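NS3-like protein (Alongshan virus, PDB 6M40) probably hydrolyses ATP and other nucleoside triphosphates to drive unwinding of viral RNA, this chain being its helicase domain. Local coordinates at residues G18-L23 against C145-A150; T95-A100 against R367-Q372; R173-G178 against Y309-Y314. One frame throughout, in Å; residues are numbered along the deposited sequence.

Overall arrangement
The three contacts sample different parts of an NS3-type helicase. Contacts 1 and 3 are parallel strand pairings held by backbone hydrogen bonds, each in its own sheet, their centres about 35 Å apart. Contact 1 pairs an outer strand with a largely buried inner one, and hydrophobic side chains line much of it. Contact 3, whose centre lies about 25 Å from the chain's centre, has more exposed partners and relies on tyrosine, arginine and proline side chains. Contact 2 is instead a helix-to-helix junction, joined by leucines and a single arginine-to-carbonyl hydrogen bond; its centre lies about 22 Å from that of contact 1. Helix 123-136 touches both contacts 1 and 2 through side chains.

Contact 1 of 3, residues G18-L23 against C145-A150; sequences GVVLQL and CIEMTA
Val20 and Cys145, Leu21 and Ile146, and Gln22 and Glu147 face each other as neighbours in two parallel strands. Four backbone bonds join them: Cys145 N to Val19 O at 3.1 Å, Leu21 N to Cys145 O, Glu147 N to Leu21 O at 3.0 Å, and Leu23 N to Glu147 O at 2.7 Å. On one face, Val20 CG1, anti to the backbone N (chi1 -174°), packs on Cys145 CB at 4.1 Å, while the side chains of Gln22 and Glu147 run side by side with amide and carboxylate planes almost perpendicular. Their polar ends turn to other partners: Gln22 NE2 bonds to Glu159, and Glu147 OE2 to His133 NE2, which gives a buried acid a partner. The other face is apolar, with Leu23 CD1 4.2 Å from Ile146 CG2; branched and aliphatic residues suit a surface that a helix must cover. That cover is helix 31-42, whose Tyr38 touches both Leu23 and Ile146, whereas helix 123-136 packs on the Val20, Cys145 and Glu147 side. Strand 145-149 lies between outermost strand 20-24 and strand 111-116, whose Tyr113 and Leu115 bond to the Ile146 backbone, in the parallel sheet of a RecA-like P-loop NTPase domain.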
# COMPACT_ATOMS: atom_id res chain seq x y z
N GLY A 18 19.96 -6.87 -18.13
CA GLY A 18 19.78 -5.75 -17.23
C GLY A 18 18.64 -4.85 -17.64
O GLY A 18 18.84 -3.79 -18.25
N VAL A 19 17.42 -5.26 -17.29
CA VAL A 19 16.20 -4.62 -17.76
C VAL A 19 15.16 -4.69 -16.65
O VAL A 19 15.18 -5.62 -15.83
CB VAL A 19 15.68 -5.31 -19.06
CG1 VAL A 19 14.28 -4.83 -19.42
CG2 VAL A 19 16.66 -5.08 -20.21
N VAL A 20 14.27 -3.71 -16.61
CA VAL A 20 13.09 -3.75 -15.76
C VAL A 20 11.89 -4.07 -16.63
O VAL A 20 11.69 -3.43 -17.68
CB VAL A 20 12.87 -2.43 -15.00
CG1 VAL A 20 11.71 -2.59 -14.02
CG2 VAL A 20 14.14 -2.01 -14.26
N LEU A 21 11.08 -5.04 -16.22
CA LEU A 21 10.01 -5.58 -17.05
C LEU A 21 8.71 -5.56 -16.26
O LEU A 21 8.52 -6.38 -15.35
CB LEU A 21 10.35 -6.99 -17.53
CG LEU A 21 9.59 -7.57 -18.73
CD1 LEU A 21 8.70 -8.71 -18.25
CD2 LEU A 21 8.79 -6.52 -19.47
N GLN A 22 7.82 -4.64 -16.61
CA GLN A 22 6.49 -4.61 -16.01
C GLN A 22 5.62 -5.73 -16.58
O GLN A 22 5.73 -6.09 -17.75
CB GLN A 22 5.80 -3.28 -16.28
CG GLN A 22 6.48 -2.06 -15.70
CD GLN A 22 5.58 -0.84 -15.77
OE1 GLN A 22 4.98 -0.44 -14.78
NE2 GLN A 22 5.49 -0.24 -16.95
N LEU A 23 4.74 -6.25 -15.73
CA LEU A 23 3.74 -7.23 -16.15
C LEU A 23 2.42 -6.87 -15.49
O LEU A 23 2.27 -7.05 -14.28
CB LEU A 23 4.16 -8.64 -15.79
CG LEU A 23 5.39 -9.20 -16.51
CD1 LEU A 23 5.48 -10.67 -16.16
CD2 LEU A 23 5.31 -9.00 -18.01
N CYS A 145 14.74 -6.99 -13.04
CA CYS A 145 13.61 -6.82 -12.14
C CYS A 145 12.33 -7.19 -12.88
O CYS A 145 12.23 -7.03 -14.09
CB CYS A 145 13.52 -5.37 -11.62
SG CYS A 145 12.07 -4.99 -10.59
N ILE A 146 11.35 -7.69 -12.13
CA ILE A 146 10.02 -7.95 -12.66
C ILE A 146 9.03 -7.22 -11.77
O ILE A 146 8.81 -7.60 -10.61
CB ILE A 146 9.71 -9.45 -12.72
CG1 ILE A 146 10.63 -10.12 -13.75
CG2 ILE A 146 8.25 -9.67 -13.11
CD1 ILE A 146 10.43 -11.60 -13.88
N GLU A 147 8.42 -6.17 -12.31
CA GLU A 147 7.34 -5.45 -11.65
C GLU A 147 6.00 -6.02 -12.08
O GLU A 147 5.78 -6.31 -13.26
CB GLU A 147 7.38 -3.97 -12.01
CG GLU A 147 8.21 -3.10 -11.12
CD GLU A 147 8.01 -1.64 -11.44
OE1 GLU A 147 6.92 -1.27 -11.92
OE2 GLU A 147 8.95 -0.85 -11.22
N MSE A 148 5.08 -6.14 -11.12
CA MSE A 148 3.74 -6.59 -11.43
C MSE A 148 2.72 -5.83 -10.59
O MSE A 148 2.82 -5.77 -9.37
CB MSE A 148 3.58 -8.11 -11.23
CG MSE A 148 4.47 -8.70 -10.14
SE MSE A 148 4.27 -10.65 -10.08
CE MSE A 148 2.52 -10.74 -9.19
N THR A 149 1.75 -5.24 -11.28
CA THR A 149 0.78 -4.35 -10.67
C THR A 149 -0.55 -4.48 -11.38
O THR A 149 -0.65 -5.01 -12.49
CB THR A 149 1.22 -2.88 -10.76
OG1 THR A 149 1.52 -2.58 -12.13
CG2 THR A 149 2.41 -2.61 -9.89
N ALA A 150 -1.59 -3.93 -10.75
CA ALA A 150 -2.90 -3.79 -11.37
C ALA A 150 -3.14 -2.37 -11.90
O ALA A 150 -4.28 -1.89 -11.89
CB ALA A 150 -3.99 -4.16 -10.36

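Contact 2 of 3, residues T95-A100 against R367-Q372; sequences TLLRYA and RWLTEQ
Arg98 meets the backbone of Leu369 and Thr370 where helices 93-102 and 362-371 cross, their short segments inclined at 113° with axes 8.2 Å apart. Arg98 CB faces Leu369 O and Gln372 NE2, each 3.8 Å away and both on the side of the second helix. CG, anti to the backbone N (chi1 -177°), comes beside Thr370 O and CA. CD continues past the same carbonyl and approaches Gln372 OE1 at 4.0 Å. The chain stays extended as far as NE, which donates to Thr370 O at 2.7 Å with an N-H...O angle of 143°; the carbonyl oxygen is tilted somewhat out of the guanidinium plane. Beyond it, NH2 comes no nearer than 4.7 Å to Glu371 OE1, too far for a contact but near enough that the opposite charges may attract weakly. Arginine suits this place because its long methylenes cover the backbone while its NE reaches a helix carbonyl.

On the buried side Leu97 CD2 meets Leu369 CD2 at 3.6 Å, the two side chains crossing at a slant. Both leucines also touch His124 of helix 123-136, and Leu97 reaches Val127 and Leu131 of the same helix, which extend the apolar patch. Thr370 CG2 rests by Arg98 O, while its OG1 turns back to Tyr366 O in its own helix.

Gln372 is the first residue to leave helical angles, with positive phi; Thr370 O thus belongs to the last turn, where carbonyls commonly lack an i+4 donor, and Arg98 NE supplies one. The arrangement is consistent with packing between the first RecA-like domain and the C-terminal helical domain, as in flaviviral NS3 helicases.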
# COMPACT_ATOMS: atom_id res chain seq x y z
N THR A 95 10.65 -4.26 4.62
CA THR A 95 11.88 -4.78 5.22
C THR A 95 12.91 -5.20 4.18
O THR A 95 14.05 -5.50 4.56
CB THR A 95 11.62 -5.96 6.18
OG1 THR A 95 11.35 -7.17 5.46
CG2 THR A 95 10.49 -5.65 7.15
N LEU A 96 12.58 -5.23 2.89
CA LEU A 96 13.64 -5.31 1.89
C LEU A 96 14.37 -3.98 1.79
O LEU A 96 15.60 -3.93 1.78
CB LEU A 96 13.08 -5.69 0.52
CG LEU A 96 14.18 -6.13 -0.48
CD1 LEU A 96 13.56 -6.48 -1.79
CD2 LEU A 96 15.28 -5.10 -0.71
N LEU A 97 13.61 -2.89 1.68
CA LEU A 97 14.23 -1.57 1.70
C LEU A 97 15.16 -1.45 2.90
O LEU A 97 16.33 -1.08 2.77
CB LEU A 97 13.16 -0.49 1.72
CG LEU A 97 13.70 0.94 1.57
CD1 LEU A 97 14.46 1.07 0.26
CD2 LEU A 97 12.59 1.96 1.66
N ARG A 98 14.65 -1.80 4.09
CA ARG A 98 15.46 -1.70 5.29
C ARG A 98 16.73 -2.52 5.17
O ARG A 98 17.74 -2.19 5.80
CB ARG A 98 14.64 -2.16 6.49
CG ARG A 98 15.38 -2.03 7.81
CD ARG A 98 14.55 -2.59 8.95
NE ARG A 98 15.20 -2.37 10.24
CZ ARG A 98 14.87 -3.00 11.36
NH1 ARG A 98 13.89 -3.89 11.37
NH2 ARG A 98 15.53 -2.73 12.48
N TYR A 99 16.72 -3.58 4.36
CA TYR A 99 17.87 -4.47 4.25
C TYR A 99 18.83 -4.03 3.15
O TYR A 99 20.03 -3.89 3.40
CB TYR A 99 17.39 -5.90 4.02
CG TYR A 99 18.46 -6.89 3.58
CD1 TYR A 99 19.40 -7.38 4.49
CD2 TYR A 99 18.50 -7.36 2.28
CE1 TYR A 99 20.37 -8.29 4.09
CE2 TYR A 99 19.47 -8.26 1.87
CZ TYR A 99 20.39 -8.73 2.78
OH TYR A 99 21.35 -9.64 2.37
N ALA A 100 18.32 -3.80 1.94
CA ALA A 100 19.20 -3.38 0.85
C ALA A 100 20.05 -2.18 1.26
O ALA A 100 21.19 -2.04 0.81
CB ALA A 100 18.39 -3.05 -0.40
N ARG A 367 18.61 6.83 7.93
CA ARG A 367 18.22 6.47 9.31
C ARG A 367 16.70 6.20 9.43
O ARG A 367 16.24 5.33 10.20
CB ARG A 367 18.68 7.56 10.28
CG ARG A 367 20.24 7.67 10.32
CD ARG A 367 20.86 6.28 10.64
NE ARG A 367 20.34 5.78 11.92
CZ ARG A 367 20.83 6.15 13.10
NH1 ARG A 367 21.86 7.04 13.14
NH2 ARG A 367 20.27 5.67 14.24
N TRP A 368 15.91 6.98 8.70
CA TRP A 368 14.47 6.77 8.68
C TRP A 368 14.14 5.42 8.05
O TRP A 368 13.33 4.65 8.58
CB TRP A 368 13.80 7.90 7.93
CG TRP A 368 12.32 7.88 7.92
CD1 TRP A 368 11.49 7.94 8.99
CD2 TRP A 368 11.47 7.86 6.76
NE1 TRP A 368 10.19 7.94 8.59
CE2 TRP A 368 10.15 7.88 7.22
CE3 TRP A 368 11.71 7.80 5.38
CZ2 TRP A 368 9.06 7.85 6.35
CZ3 TRP A 368 10.62 7.77 4.52
CH2 TRP A 368 9.32 7.80 5.01
N LEU A 369 14.74 5.14 6.89
CA LEU A 369 14.39 3.97 6.12
C LEU A 369 14.96 2.68 6.71
O LEU A 369 14.46 1.60 6.38
CB LEU A 369 14.89 4.16 4.68
CG LEU A 369 14.07 5.16 3.86
CD1 LEU A 369 14.58 5.19 2.44
CD2 LEU A 369 12.59 4.84 3.89
N THR A 370 15.96 2.78 7.60
CA THR A 370 16.67 1.60 8.09
C THR A 370 16.44 1.26 9.56
O THR A 370 16.39 0.08 9.90
CB THR A 370 18.17 1.74 7.84
OG1 THR A 370 18.59 3.07 8.16
CG2 THR A 370 18.51 1.45 6.39
N GLU A 371 16.30 2.24 10.46
CA GLU A 371 15.91 1.92 11.84
C GLU A 371 14.39 1.89 12.01
O GLU A 371 13.91 1.33 13.00
CB GLU A 371 16.52 2.94 12.81
CG GLU A 371 18.03 2.90 12.88
CD GLU A 371 18.56 1.53 13.28
OE1 GLU A 371 17.95 0.89 14.17
OE2 GLU A 371 19.58 1.10 12.71
N GLN A 372 13.68 2.53 11.10
CA GLN A 372 12.25 2.34 10.86
C GLN A 372 11.44 2.31 12.15
O GLN A 372 10.69 1.37 12.44
CB GLN A 372 12.01 1.07 10.01
CG GLN A 372 11.30 1.33 8.67
CD GLN A 372 11.40 0.16 7.68
OE1 GLN A 372 11.04 -0.98 7.99
NE2 GLN A 372 11.85 0.46 6.46

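Contact 3 of 3, residues R173-G178 against Y309-Y314; sequences RVYNEG and YRPANY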
# COMPACT_ATOMS: atom_id res chain seq x y z
N ARG A 173 -22.58 -2.72 -10.10
CA ARG A 173 -23.86 -2.07 -9.90
C ARG A 173 -23.62 -0.71 -9.26
O ARG A 173 -22.48 -0.34 -8.96
CB ARG A 173 -24.79 -2.95 -9.05
CG ARG A 173 -25.12 -4.27 -9.71
CD ARG A 173 -26.03 -5.11 -8.84
NE ARG A 173 -26.31 -6.42 -9.43
CZ ARG A 173 -27.08 -7.34 -8.86
NH1 ARG A 173 -27.65 -7.10 -7.69
NH2 ARG A 173 -27.28 -8.50 -9.47
N VAL A 174 -24.70 0.03 -9.06
CA VAL A 174 -24.61 1.43 -8.67
C VAL A 174 -25.76 1.75 -7.73
O VAL A 174 -26.93 1.61 -8.10
CB VAL A 174 -24.65 2.37 -9.89
CG1 VAL A 174 -24.90 3.78 -9.44
CG2 VAL A 174 -23.34 2.28 -10.67
N TYR A 175 -25.43 2.19 -6.52
CA TYR A 175 -26.40 2.68 -5.55
C TYR A 175 -26.39 4.20 -5.56
O TYR A 175 -25.32 4.82 -5.61
CB TYR A 175 -26.09 2.14 -4.15
CG TYR A 175 -24.79 2.64 -3.57
CD1 TYR A 175 -24.73 3.83 -2.87
CD2 TYR A 175 -23.62 1.90 -3.71
CE1 TYR A 175 -23.55 4.29 -2.34
CE2 TYR A 175 -22.43 2.35 -3.17
CZ TYR A 175 -22.40 3.55 -2.49
OH TYR A 175 -21.22 4.02 -1.94
N ASN A 176 -27.58 4.79 -5.52
CA ASN A 176 -27.73 6.24 -5.53
C ASN A 176 -28.13 6.81 -4.18
O ASN A 176 -28.17 8.04 -4.03
CB ASN A 176 -28.79 6.65 -6.57
CG ASN A 176 -28.31 6.46 -8.00
OD1 ASN A 176 -27.79 7.39 -8.62
ND2 ASN A 176 -28.51 5.27 -8.54
N GLU A 177 -28.43 5.96 -3.21
CA GLU A 177 -29.20 6.36 -2.03
C GLU A 177 -28.42 6.26 -0.73
O GLU A 177 -29.00 6.46 0.34
CB GLU A 177 -30.47 5.50 -1.95
CG GLU A 177 -31.36 5.58 -3.18
CD GLU A 177 -32.19 4.32 -3.41
OE1 GLU A 177 -31.65 3.20 -3.24
OE2 GLU A 177 -33.37 4.45 -3.78
N GLY A 178 -27.13 5.96 -0.79
CA GLY A 178 -26.34 5.74 0.40
C GLY A 178 -25.91 4.28 0.52
O GLY A 178 -26.53 3.36 -0.01
N TYR A 309 -20.45 -2.78 -5.59
CA TYR A 309 -21.37 -1.65 -5.47
C TYR A 309 -20.57 -0.38 -5.20
O TYR A 309 -19.98 -0.22 -4.13
CB TYR A 309 -22.39 -1.92 -4.36
CG TYR A 309 -23.19 -3.17 -4.61
CD1 TYR A 309 -22.73 -4.42 -4.20
CD2 TYR A 309 -24.41 -3.11 -5.27
CE1 TYR A 309 -23.47 -5.57 -4.43
CE2 TYR A 309 -25.15 -4.24 -5.50
CZ TYR A 309 -24.68 -5.47 -5.09
OH TYR A 309 -25.43 -6.60 -5.34
N ARG A 310 -20.55 0.53 -6.18
CA ARG A 310 -20.00 1.87 -6.07
C ARG A 310 -21.12 2.90 -6.15
O ARG A 310 -22.17 2.63 -6.75
CB ARG A 310 -18.99 2.15 -7.20
CG ARG A 310 -19.66 2.53 -8.51
CD ARG A 310 -18.66 2.73 -9.64
NE ARG A 310 -19.33 2.85 -10.92
CZ ARG A 310 -19.72 1.81 -11.66
NH1 ARG A 310 -19.49 0.57 -11.23
NH2 ARG A 310 -20.33 2.00 -12.82
N PRO A 311 -20.95 4.09 -5.57
CA PRO A 311 -22.01 5.10 -5.66
C PRO A 311 -22.11 5.68 -7.06
O PRO A 311 -21.10 5.89 -7.74
CB PRO A 311 -21.61 6.15 -4.63
CG PRO A 311 -20.14 5.99 -4.46
CD PRO A 311 -19.83 4.54 -4.71
N ALA A 312 -23.35 5.92 -7.50
CA ALA A 312 -23.58 6.54 -8.80
C ALA A 312 -22.71 7.77 -8.98
O ALA A 312 -22.02 7.92 -10.00
CB ALA A 312 -25.06 6.91 -8.95
N ASN A 313 -22.72 8.65 -7.99
CA ASN A 313 -21.94 9.89 -8.03
C ASN A 313 -20.50 9.57 -7.62
O ASN A 313 -20.00 9.99 -6.58
CB ASN A 313 -22.57 10.94 -7.12
CG ASN A 313 -23.88 11.49 -7.67
OD1 ASN A 313 -24.37 11.06 -8.71
ND2 ASN A 313 -24.45 12.47 -6.97
N TYR A 314 -19.83 8.79 -8.47
CA TYR A 314 -18.39 8.58 -8.36
C TYR A 314 -17.74 8.55 -9.73
O TYR A 314 -18.08 7.71 -10.57
CB TYR A 314 -18.04 7.29 -7.63
CG TYR A 314 -16.54 7.02 -7.64
CD1 TYR A 314 -15.65 7.89 -7.02
CD2 TYR A 314 -16.02 5.92 -8.29
CE1 TYR A 314 -14.29 7.66 -7.03
CE2 TYR A 314 -14.65 5.67 -8.31
CZ TYR A 314 -13.79 6.55 -7.69
OH TYR A 314 -12.44 6.30 -7.72
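Arg173, Val174 and Tyr175 run parallel to Tyr309, Arg310 and Pro311, the short strand axes 4.7 Å apart and turned by 46°, a strong twist for neighbouring strands. The backbone bonds tighten toward the C-terminal end: Arg310 N to Arg173 O is weak at 3.5 Å, Tyr175 N to Arg310 O measures 3.3 Å, and Ala312 N to Tyr175 O, beyond the proline, 2.9 Å. Proline is tolerated at its position because Pro311 needs no N-H here; the neighbouring carbonyl and the next residue's N-H carry the pairing.

Tyr175 and Tyr309 carry much of the side-chain contact. Tyr175 CG sits between the backbone N and the carbonyl carbon (chi1 65°); the ring lies beside Pro311, pointing the same way, with CE2 near the Arg310-Pro311 peptide. Pro311 CA lies over one face, 3.7 Å from the Tyr175 ring centroid and 16° off the normal, a CH-pi contact. Tyr309 O meets the ring's edge, and the hydroxyl bonds to Asp267 O, anchoring the far end of the ring.

On the sheet face that carries Tyr175 and Pro311, Arg173 and Tyr309 lie side by side: Arg173 CB and CD touch Tyr309 at CD2 and CE2, CD being 3.6 Å from CE2, and the guanidinium plane is perpendicular to the ring. Tyr309 also stacks with Phe266. On the opposite sheet face Val174 CG2 stands 3.7 Å above the Arg310 guanidinium plane, off toward the rim, so a flat charged group rests on a methyl group in a partly exposed place.

Strand 306-311 lies between strand 170-175 and strand 264-276, which pairs with Tyr309 through Val265 and Asp267. Past Tyr175 the chain turns to Gly178, the N-cap of helix 179-189, within the second RecA-like domain.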